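Local atomic coordinates of peroxisomal acyl-CoA oxidase 1A (Solanum lycopersicum, PDB entry 2FON), a protein that probably uses bound FAD to oxidise fatty acyl-CoA thioesters in peroxisomal beta-oxidation. Residues B[33-37]-B[38-42]; B[567-570]-B[571-575]; B[579-582]-B[583-587]; B[608-611]-B[612-616]. All blocks are in the same frame, centred on the assembly; numbering follows the deposited sequence.

How the contacts relate
These four local contacts show how a capped helix start and three helical turns pack together. Contacts 2 and 3 lie on one helix, 567-585, with centres about 18 Å apart. Contact 1 meets the start of that helix, where Gln570 CG lies 3.4 Å from Phe35 CD1 and Val567 packs on Met40. Contact 4, on helix 598-615, runs beside both: Leu615 CD1 reaches Val573 CG1 at 3.8 Å in contact 2, while Tyr612 OH is 3.8 Å from Phe581 CD2 in contact 3. The Tyr612 side chain is about 12 Å from a bound FAD, and those of Phe581 and Tyr612 are about 7 and 8 Å from that of FAD-binding Arg352.

Contact 1 of 4, residues B[33-37]-B[38-42]; sequences AGFDV and DEMKI
Asp36 OD2 receives two backbone N-H groups from the helix that follows it, and both bonds are weak: Asp38 N at 3.1 Å with a bent geometry, and Glu39 N straighter but longer, at 3.5 Å. This is how an N-cap works, since the first amides of a helix have no preceding carbonyls to bond to. With its CG turned opposite the backbone N (chi1 178°), the carboxylate reaches forward over the first turn, where OD1 rests beside the aliphatic part of Glu39. The Asp36 backbone adds a sounder bond, Met40 N to Asp36 O at 3.1 Å. Negative charge gathers here: Asp38 OD1 is 3.9 Å from Asp36 OD2, the two carboxylates turned nearly perpendicular, and their mutual repulsion is probably eased by the helix N-terminus. An alanine in place of Asp36 would probably leave the Asp38 and Glu39 amides without this side-chain acceptor and the helix start less firmly fixed. On another side of the turn, Phe35 and Met40 cross at about a right angle. The Met40 chain folds back at chi2 and chi3 (75° and 72°), which lays CE over one face of the Phe35 ring, 4.0 Å from its centroid, as a CH-pi contact; SD stands farther off and oblique in a Met-aromatic contact. Leu622 of helix 619-624 touches both side chains, and Lys41 sends NZ away to Asn627. Phe35 just before the cap and Met40 one turn into helix 37-45 together form a hydrophobic staple, which with the capping aspartate is a recognised way of starting an alpha-helix.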
loop_
_atom_site.group_PDB
_atom_site.type_symbol
_atom_site.label_atom_id
_atom_site.label_comp_id
_atom_site.label_asym_id
_atom_site.label_seq_id
_atom_site.Cartn_x
_atom_site.Cartn_y
_atom_site.Cartn_z
ATOM N N ALA B 33 -4.255 12.072 30.035
ATOM C CA ALA B 33 -2.873 11.580 29.927
ATOM C C ALA B 33 -2.397 11.300 31.324
ATOM O O ALA B 33 -2.779 12.033 32.238
ATOM C CB ALA B 33 -1.972 12.613 29.271
ATOM N N GLY B 34 -1.590 10.243 31.465
ATOM C CA GLY B 34 -1.063 9.779 32.727
ATOM C C GLY B 34 0.445 9.759 32.655
ATOM O O GLY B 34 1.075 8.767 33.064
ATOM N N PHE B 35 1.010 10.852 32.113
ATOM C CA PHE B 35 2.453 11.076 32.006
ATOM C C PHE B 35 2.717 12.507 31.576
ATOM O O PHE B 35 1.795 13.229 31.192
ATOM C CB PHE B 35 3.139 10.070 31.058
ATOM C CG PHE B 35 2.858 10.300 29.577
ATOM C CD1 PHE B 35 1.827 9.651 28.944
ATOM C CD2 PHE B 35 3.632 11.175 28.827
ATOM C CE1 PHE B 35 1.574 9.864 27.572
ATOM C CE2 PHE B 35 3.377 11.395 27.484
ATOM C CZ PHE B 35 2.357 10.724 26.853
ATOM N N ASP B 36 3.997 12.886 31.642
ATOM C CA ASP B 36 4.509 14.237 31.370
ATOM C C ASP B 36 4.874 14.327 29.875
ATOM O O ASP B 36 5.805 13.671 29.422
ATOM C CB ASP B 36 5.747 14.468 32.269
ATOM C CG ASP B 36 6.430 15.847 32.058
ATOM O OD1 ASP B 36 7.469 16.092 32.732
ATOM O OD2 ASP B 36 5.959 16.688 31.233
ATOM N N VAL B 37 4.123 15.103 29.104
ATOM C CA VAL B 37 4.330 15.160 27.657
ATOM C C VAL B 37 5.629 15.901 27.339
ATOM O O VAL B 37 6.344 15.531 26.390
ATOM C CB VAL B 37 3.125 15.781 26.892
ATOM C CG1 VAL B 37 1.828 14.997 27.188
ATOM C CG2 VAL B 37 2.952 17.248 27.246
ATOM N N ASP B 38 5.946 16.914 28.156
ATOM C CA ASP B 38 7.145 17.732 27.933
ATOM C C ASP B 38 8.386 16.854 27.989
ATOM O O ASP B 38 9.305 16.994 27.164
ATOM C CB ASP B 38 7.219 18.916 28.904
ATOM C CG ASP B 38 6.036 19.928 28.706
ATOM O OD1 ASP B 38 5.246 20.161 29.662
ATOM O OD2 ASP B 38 5.879 20.487 27.588
ATOM N N GLU B 39 8.411 15.905 28.917
ATOM C CA GLU B 39 9.520 14.970 28.919
ATOM C C GLU B 39 9.432 13.944 27.784
ATOM O O GLU B 39 10.452 13.596 27.211
ATOM C CB GLU B 39 9.705 14.294 30.285
ATOM C CG GLU B 39 10.271 15.237 31.328
ATOM C CD GLU B 39 11.726 15.670 31.081
ATOM O OE1 GLU B 39 12.545 14.854 30.539
ATOM O OE2 GLU B 39 12.038 16.837 31.469
ATOM N N MET B 40 8.234 13.472 27.441
ATOM C CA MET B 40 8.140 12.570 26.298
ATOM C C MET B 40 8.676 13.202 25.016
ATOM O O MET B 40 9.422 12.569 24.265
ATOM C CB MET B 40 6.754 12.038 26.074
ATOM C CG MET B 40 6.805 10.791 25.177
ATOM S SD MET B 40 7.404 9.308 25.993
ATOM C CE MET B 40 6.028 8.936 27.036
ATOM N N LYS B 41 8.337 14.462 24.820
ATOM C CA LYS B 41 8.889 15.215 23.780
ATOM C C LYS B 41 10.393 15.002 23.784
ATOM O O LYS B 41 10.973 14.628 22.735
ATOM C CB LYS B 41 8.521 16.672 23.936
ATOM C CG LYS B 41 7.007 16.948 23.985
ATOM C CD LYS B 41 6.673 18.262 23.301
ATOM C CE LYS B 41 5.171 18.549 23.190
ATOM N NZ LYS B 41 4.963 19.974 22.789
ATOM N N ILE B 42 11.045 15.200 24.936
ATOM C CA ILE B 42 12.510 15.070 24.995
ATOM C C ILE B 42 12.910 13.642 24.644
ATOM O O ILE B 42 13.858 13.435 23.913
ATOM C CB ILE B 42 13.147 15.587 26.358
ATOM C CG1 ILE B 42 13.312 17.099 26.346
ATOM C CG2 ILE B 42 14.553 15.115 26.559
ATOM C CD1 ILE B 42 12.507 17.846 27.427
#

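Contact 2 of 4, residues B[567-570]-B[571-575]; sequences VKQQ and LEVLC
Lys568 and Glu572, one turn apart on the helix, lie close enough for the glutamate carboxylate to rest against the methylenes of the lysine, with CD of Lys568 3.6 Å from OE2 of Glu572. The charged ends do not close into a salt bridge: Lys568 NZ stays 4.5 Å from Glu572 OE2, so their attraction is at most a longer-range one. With CG opposite the backbone N (chi1 175°) and a bend at chi2, the lysine chain passes the carboxylate with its methylenes, and the ammonium lies beyond it. An alanine at Glu572 would probably deprive the Lys568 ammonium of this nearby negative charge and take away the group lying along its methylenes. A looser contact of the same spacing joins Gln569 and Val573, whose CG2 is 4.1 Å from the amide OE1 of Gln569. Behind these side chains stands the backbone ladder that sets their spacing. Glu572 N donates to Lys568 O at 2.8 Å, almost in line with the carbonyl. Val573 N to Gln569 O (3.2 Å) and Leu574 N to Gln570 O (3.0 Å) continue the pattern. Leu571 N is shared, binding Val567 O at 3.0 Å and, weakly, Lys568 O. Farther out, Tyr554 OH of helix 535-558 gives a weak bond to the Leu571 carbonyl. This first part of helix 567-585 lies among several others: Leu571 and Leu574 pack on Tyr361 of helix 347-380, Val573 and Leu574 on Leu615 of helix 598-615, Cys575 on Leu558 of helix 535-558, and Leu571 also on Val43 of helix 37-45.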
loop_
_atom_site.group_PDB
_atom_site.type_symbol
_atom_site.label_atom_id
_atom_site.label_comp_id
_atom_site.label_asym_id
_atom_site.label_seq_id
_atom_site.Cartn_x
_atom_site.Cartn_y
_atom_site.Cartn_z
ATOM N N VAL B 567 6.687 8.363 32.368
ATOM C CA VAL B 567 7.220 8.343 31.011
ATOM C C VAL B 567 7.729 6.950 30.653
ATOM O O VAL B 567 7.252 6.336 29.707
ATOM C CB VAL B 567 8.325 9.396 30.822
ATOM C CG1 VAL B 567 8.928 9.301 29.431
ATOM C CG2 VAL B 567 7.775 10.782 31.094
ATOM N N LYS B 568 8.678 6.462 31.437
ATOM C CA LYS B 568 9.196 5.105 31.333
ATOM C C LYS B 568 8.070 4.087 31.285
ATOM O O LYS B 568 8.072 3.189 30.434
ATOM C CB LYS B 568 10.153 4.805 32.520
ATOM C CG LYS B 568 10.679 3.366 32.580
ATOM C CD LYS B 568 12.076 3.284 33.146
ATOM C CE LYS B 568 12.474 1.840 33.426
ATOM N NZ LYS B 568 13.616 1.763 34.396
ATOM N N GLN B 569 7.115 4.254 32.189
ATOM C CA GLN B 569 5.985 3.368 32.346
ATOM C C GLN B 569 5.217 3.227 31.061
ATOM O O GLN B 569 4.866 2.120 30.678
ATOM C CB GLN B 569 5.081 3.885 33.478
ATOM C CG GLN B 569 3.564 3.674 33.263
ATOM C CD GLN B 569 3.078 2.261 33.628
ATOM O OE1 GLN B 569 3.465 1.250 33.003
ATOM N NE2 GLN B 569 2.213 2.193 34.639
ATOM N N GLN B 570 4.978 4.349 30.384
ATOM C CA GLN B 570 4.287 4.316 29.105
ATOM C C GLN B 570 5.140 3.665 28.054
ATOM O O GLN B 570 4.615 3.053 27.124
ATOM C CB GLN B 570 3.917 5.727 28.613
ATOM C CG GLN B 570 2.604 6.302 29.131
ATOM C CD GLN B 570 1.457 5.306 29.107
ATOM O OE1 GLN B 570 1.010 4.835 30.157
ATOM N NE2 GLN B 570 0.981 4.974 27.916
ATOM N N LEU B 571 6.456 3.838 28.167
ATOM C CA LEU B 571 7.375 3.305 27.159
ATOM C C LEU B 571 7.481 1.821 27.295
ATOM O O LEU B 571 7.630 1.144 26.285
ATOM C CB LEU B 571 8.769 3.935 27.212
ATOM C CG LEU B 571 8.882 5.345 26.626
ATOM C CD1 LEU B 571 10.286 5.886 26.789
ATOM C CD2 LEU B 571 8.467 5.299 25.190
ATOM N N GLU B 572 7.361 1.325 28.528
ATOM C CA GLU B 572 7.198 -0.109 28.762
ATOM C C GLU B 572 5.950 -0.680 28.111
ATOM O O GLU B 572 6.000 -1.706 27.442
ATOM C CB GLU B 572 7.185 -0.406 30.233
ATOM C CG GLU B 572 8.542 -0.788 30.720
ATOM C CD GLU B 572 8.880 -0.172 32.084
ATOM O OE1 GLU B 572 8.146 -0.456 33.083
ATOM O OE2 GLU B 572 9.887 0.583 32.155
ATOM N N VAL B 573 4.830 -0.006 28.303
ATOM C CA VAL B 573 3.626 -0.395 27.631
ATOM C C VAL B 573 3.917 -0.526 26.107
ATOM O O VAL B 573 3.494 -1.513 25.446
ATOM C CB VAL B 573 2.506 0.627 27.908
ATOM C CG1 VAL B 573 1.395 0.479 26.918
ATOM C CG2 VAL B 573 1.969 0.486 29.281
ATOM N N LEU B 574 4.654 0.448 25.546
ATOM C CA LEU B 574 4.926 0.417 24.109
ATOM C C LEU B 574 5.819 -0.753 23.742
ATOM O O LEU B 574 5.660 -1.389 22.715
ATOM C CB LEU B 574 5.467 1.751 23.609
ATOM C CG LEU B 574 4.362 2.812 23.468
ATOM C CD1 LEU B 574 4.905 4.192 23.102
ATOM C CD2 LEU B 574 3.308 2.363 22.493
ATOM N N CYS B 575 6.728 -1.080 24.632
ATOM C CA CYS B 575 7.608 -2.212 24.407
ATOM C C CYS B 575 6.848 -3.511 24.242
ATOM O O CYS B 575 7.100 -4.281 23.306
ATOM C CB CYS B 575 8.581 -2.394 25.559
ATOM S SG CYS B 575 9.843 -3.472 24.965
#

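Contact 3 of 4, residues B[579-582]-B[583-587]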
loop_
_atom_site.group_PDB
_atom_site.type_symbol
_atom_site.label_atom_id
_atom_site.label_comp_id
_atom_site.label_asym_id
_atom_site.label_seq_id
_atom_site.Cartn_x
_atom_site.Cartn_y
_atom_site.Cartn_z
ATOM N N SER B 579 6.331 -6.130 20.924
ATOM C CA SER B 579 6.897 -7.439 20.865
ATOM C C SER B 579 5.813 -8.485 20.945
ATOM O O SER B 579 5.936 -9.577 20.374
ATOM C CB SER B 579 7.921 -7.602 21.969
ATOM O OG SER B 579 7.410 -7.053 23.151
ATOM N N LEU B 580 4.724 -8.159 21.616
ATOM C CA LEU B 580 3.629 -9.113 21.633
ATOM C C LEU B 580 2.780 -9.032 20.397
ATOM O O LEU B 580 2.155 -10.010 20.009
ATOM C CB LEU B 580 2.799 -8.981 22.899
ATOM C CG LEU B 580 3.696 -9.246 24.118
ATOM C CD1 LEU B 580 2.930 -9.081 25.368
ATOM C CD2 LEU B 580 4.378 -10.629 24.068
ATOM N N PHE B 581 2.770 -7.891 19.721
ATOM C CA PHE B 581 2.032 -7.842 18.451
ATOM C C PHE B 581 2.741 -8.740 17.497
ATOM O O PHE B 581 2.109 -9.479 16.753
ATOM C CB PHE B 581 1.970 -6.453 17.816
ATOM C CG PHE B 581 1.338 -6.459 16.456
ATOM C CD1 PHE B 581 2.120 -6.481 15.306
ATOM C CD2 PHE B 581 -0.049 -6.485 16.318
ATOM C CE1 PHE B 581 1.511 -6.506 14.007
ATOM C CE2 PHE B 581 -0.667 -6.470 15.040
ATOM C CZ PHE B 581 0.117 -6.487 13.886
ATOM N N ILE B 582 4.061 -8.644 17.522
ATOM C CA ILE B 582 4.874 -9.359 16.602
ATOM C C ILE B 582 4.713 -10.856 16.941
ATOM O O ILE B 582 4.514 -11.709 16.034
ATOM C CB ILE B 582 6.346 -8.886 16.689
ATOM C CG1 ILE B 582 6.516 -7.424 16.232
ATOM C CG2 ILE B 582 7.226 -9.756 15.840
ATOM C CD1 ILE B 582 6.105 -7.095 14.688
ATOM N N LEU B 583 4.754 -11.173 18.239
ATOM C CA LEU B 583 4.688 -12.565 18.641
ATOM C C LEU B 583 3.404 -13.212 18.132
ATOM O O LEU B 583 3.431 -14.356 17.702
ATOM C CB LEU B 583 4.844 -12.728 20.142
ATOM C CG LEU B 583 4.783 -14.162 20.685
ATOM C CD1 LEU B 583 5.678 -14.349 21.911
ATOM C CD2 LEU B 583 3.331 -14.618 20.979
ATOM N N HIS B 584 2.285 -12.481 18.162
ATOM C CA HIS B 584 1.000 -13.029 17.669
ATOM C C HIS B 584 0.989 -13.149 16.131
ATOM O O HIS B 584 0.479 -14.122 15.594
ATOM C CB HIS B 584 -0.168 -12.168 18.168
ATOM C CG HIS B 584 -1.516 -12.651 17.739
ATOM N ND1 HIS B 584 -2.234 -13.590 18.456
ATOM C CD2 HIS B 584 -2.295 -12.312 16.677
ATOM C CE1 HIS B 584 -3.390 -13.820 17.854
ATOM N NE2 HIS B 584 -3.458 -13.050 16.778
ATOM N N LYS B 585 1.547 -12.160 15.436
ATOM C CA LYS B 585 1.500 -12.138 14.026
ATOM C C LYS B 585 2.254 -13.353 13.482
ATOM O O LYS B 585 1.797 -14.032 12.562
ATOM C CB LYS B 585 2.151 -10.830 13.603
ATOM C CG LYS B 585 2.741 -10.755 12.221
ATOM C CD LYS B 585 1.981 -9.858 11.407
ATOM C CE LYS B 585 2.541 -9.708 10.041
ATOM N NZ LYS B 585 3.138 -8.368 10.035
ATOM N N HIS B 586 3.415 -13.632 14.068
ATOM C CA HIS B 586 4.254 -14.694 13.608
ATOM C C HIS B 586 4.122 -15.835 14.623
ATOM O O HIS B 586 5.073 -16.598 14.907
ATOM C CB HIS B 586 5.687 -14.195 13.521
ATOM C CG HIS B 586 5.993 -13.363 12.310
ATOM N ND1 HIS B 586 6.072 -11.986 12.347
ATOM C CD2 HIS B 586 6.315 -13.716 11.039
ATOM C CE1 HIS B 586 6.379 -11.524 11.144
ATOM N NE2 HIS B 586 6.510 -12.553 10.330
ATOM N N GLN B 587 2.932 -15.994 15.179
ATOM C CA GLN B 587 2.788 -16.996 16.238
ATOM C C GLN B 587 3.261 -18.402 15.894
ATOM O O GLN B 587 3.694 -19.140 16.753
ATOM C CB GLN B 587 1.377 -17.046 16.762
ATOM C CG GLN B 587 1.362 -16.839 18.240
ATOM C CD GLN B 587 0.207 -17.506 18.872
ATOM O OE1 GLN B 587 -0.253 -18.522 18.382
ATOM N NE2 GLN B 587 -0.300 -16.933 19.959
#
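Ser579 to Ile582 offer four consecutive carbonyls to the amides of Leu583 to His586, the i to i+4 ladder that carries helix 567-585 to its end. Leu583 N meets Ser579 O at 2.9 Å, and His586 N meets Ile582 O at 3.0 Å, nearly straight. His584 N instead sits above the plane of the Leu580 carbonyl, off its lone pairs. His586 is the first residue to leave helical geometry, yet its amide still closes the final turn. Side-chain packing within the turn is loose. Lys585 CD approaches the Phe581 ring obliquely, 4.3 Å from CE1 of Phe581, and Leu580 CD2 lies 4.5 Å from Leu583 CB. Beside the last turn, Ile582 CG2 comes to 4.3 Å from ND1 of His586. Two polar ends find partners outside the segments. Ser579 OG hydrogen-bonds to the Cys575 carbonyl and, sharing one proton, to that of Gly576. His584, its CG opposite the backbone N (chi1 -179°), carries NE2 outward to a hydrogen bond with Glu540 of the second subunit. The chemistry thus divides: main-chain bonds hold the turn together, Ser579 and His584 use their polar ends outside it, and a carboxylate facing His584 would be expected to favour protonation of that imidazole at the subunit interface.

Contact 4 of 4, residues B[608-611]-B[612-616]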
loop_
_atom_site.group_PDB
_atom_site.type_symbol
_atom_site.label_atom_id
_atom_site.label_comp_id
_atom_site.label_asym_id
_atom_site.label_seq_id
_atom_site.Cartn_x
_atom_site.Cartn_y
_atom_site.Cartn_z
ATOM N N LEU B 608 -1.452 -8.558 25.313
ATOM C CA LEU B 608 -1.645 -7.524 24.290
ATOM C C LEU B 608 -3.048 -6.845 24.390
ATOM O O LEU B 608 -3.196 -5.644 24.194
ATOM C CB LEU B 608 -1.433 -8.121 22.893
ATOM C CG LEU B 608 -1.319 -7.290 21.597
ATOM C CD1 LEU B 608 -0.056 -6.397 21.574
ATOM C CD2 LEU B 608 -1.341 -8.245 20.359
ATOM N N ARG B 609 -4.081 -7.603 24.719
ATOM C CA ARG B 609 -5.386 -6.998 24.792
ATOM C C ARG B 609 -5.394 -6.022 25.963
ATOM O O ARG B 609 -5.760 -4.863 25.796
ATOM C CB ARG B 609 -6.445 -8.063 24.964
ATOM C CG ARG B 609 -7.730 -7.732 24.297
ATOM C CD ARG B 609 -8.777 -8.739 24.728
ATOM N NE ARG B 609 -8.442 -10.026 24.138
ATOM C CZ ARG B 609 -8.190 -11.137 24.817
ATOM N NH1 ARG B 609 -8.276 -11.149 26.145
ATOM N NH2 ARG B 609 -7.869 -12.244 24.154
ATOM N N ALA B 610 -4.953 -6.497 27.130
ATOM C CA ALA B 610 -4.742 -5.665 28.323
ATOM C C ALA B 610 -3.942 -4.402 27.981
ATOM O O ALA B 610 -4.322 -3.293 28.375
ATOM C CB ALA B 610 -4.043 -6.475 29.427
ATOM N N LEU B 611 -2.865 -4.567 27.210
ATOM C CA LEU B 611 -1.983 -3.450 26.925
ATOM C C LEU B 611 -2.678 -2.372 26.093
ATOM O O LEU B 611 -2.546 -1.182 26.376
ATOM C CB LEU B 611 -0.679 -3.912 26.295
ATOM C CG LEU B 611 0.302 -4.629 27.220
ATOM C CD1 LEU B 611 1.517 -5.060 26.417
ATOM C CD2 LEU B 611 0.723 -3.800 28.441
ATOM N N TYR B 612 -3.442 -2.794 25.087
ATOM C CA TYR B 612 -4.264 -1.886 24.322
ATOM C C TYR B 612 -5.148 -1.049 25.276
ATOM O O TYR B 612 -5.199 0.167 25.172
ATOM C CB TYR B 612 -5.112 -2.655 23.289
ATOM C CG TYR B 612 -4.398 -3.319 22.118
ATOM C CD1 TYR B 612 -4.968 -4.406 21.493
ATOM C CD2 TYR B 612 -3.190 -2.858 21.625
ATOM C CE1 TYR B 612 -4.370 -5.050 20.410
ATOM C CE2 TYR B 612 -2.555 -3.498 20.537
ATOM C CZ TYR B 612 -3.167 -4.615 19.939
ATOM O OH TYR B 612 -2.616 -5.284 18.848
ATOM N N SER B 613 -5.823 -1.694 26.213
ATOM C CA SER B 613 -6.715 -0.974 27.140
ATOM C C SER B 613 -6.007 0.073 27.980
ATOM O O SER B 613 -6.595 1.089 28.296
ATOM C CB SER B 613 -7.430 -1.927 28.085
ATOM O OG SER B 613 -8.394 -2.665 27.374
ATOM N N GLN B 614 -4.753 -0.187 28.360
ATOM C CA GLN B 614 -4.000 0.814 29.102
ATOM C C GLN B 614 -3.428 1.879 28.176
ATOM O O GLN B 614 -3.462 3.048 28.505
ATOM C CB GLN B 614 -2.936 0.220 30.039
ATOM C CG GLN B 614 -2.589 -1.249 29.823
ATOM C CD GLN B 614 -1.904 -1.903 31.060
ATOM O OE1 GLN B 614 -0.808 -1.475 31.519
ATOM N NE2 GLN B 614 -2.537 -2.950 31.582
ATOM N N LEU B 615 -2.927 1.506 27.010
ATOM C CA LEU B 615 -2.461 2.527 26.095
ATOM C C LEU B 615 -3.581 3.521 25.845
ATOM O O LEU B 615 -3.361 4.700 26.068
ATOM C CB LEU B 615 -1.934 1.960 24.769
ATOM C CG LEU B 615 -1.088 2.980 23.983
ATOM C CD1 LEU B 615 0.186 3.314 24.683
ATOM C CD2 LEU B 615 -0.692 2.467 22.667
ATOM N N ARG B 616 -4.763 3.037 25.430
ATOM C CA ARG B 616 -5.955 3.860 25.163
ATOM C C ARG B 616 -5.999 5.282 25.757
ATOM O O ARG B 616 -6.073 6.267 25.018
ATOM C CB ARG B 616 -7.259 3.129 25.512
ATOM C CG ARG B 616 -8.477 4.000 25.367
ATOM C CD ARG B 616 -8.544 4.635 23.988
ATOM N NE ARG B 616 -9.734 5.468 23.792
ATOM C CZ ARG B 616 -9.797 6.805 23.876
ATOM N NH1 ARG B 616 -8.723 7.521 24.164
ATOM N NH2 ARG B 616 -10.951 7.433 23.647
#
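The Tyr612 ring has the carbonyl oxygen of Leu608 over one face, 3.3 Å above the plane and displaced toward the rim. The backbone bond from Tyr612 N to Leu608 O (3.0 Å) holds it there, a consequence of the helical turn. The same leucine covers the phenol end: its CG is 3.6 Å from Tyr612 CZ, and its CD2 is 3.6 Å from Tyr612 OH. The tyrosine CG lies opposite its own carbonyl carbon (chi1 -68°), which swings the ring back along the helix onto the residue one turn earlier. Its hydroxyl bonds to Asn351, and the ring also packs on Pro355, both of helix 347-380. Another flat group, the Gln614 amide, is more loosely placed, with OE1 4.2 Å from Leu611 CD2 and NE2 4.4 Å from Ala610 CB. All this rides on the last turns of helix 598-615, in the mostly helical C-terminal part of the acyl-CoA oxidase fold. Its ladder is regular: Ser613 N and Gln614 N lie in the planes of the Arg609 and Ala610 carbonyls, and Leu615 N reaches Leu611 O at 2.8 Å. Ser613 OG bonds Lys347. Arg609 forms a salt bridge with Asp606 and a weak, long ion pair with Asp537 of the second subunit.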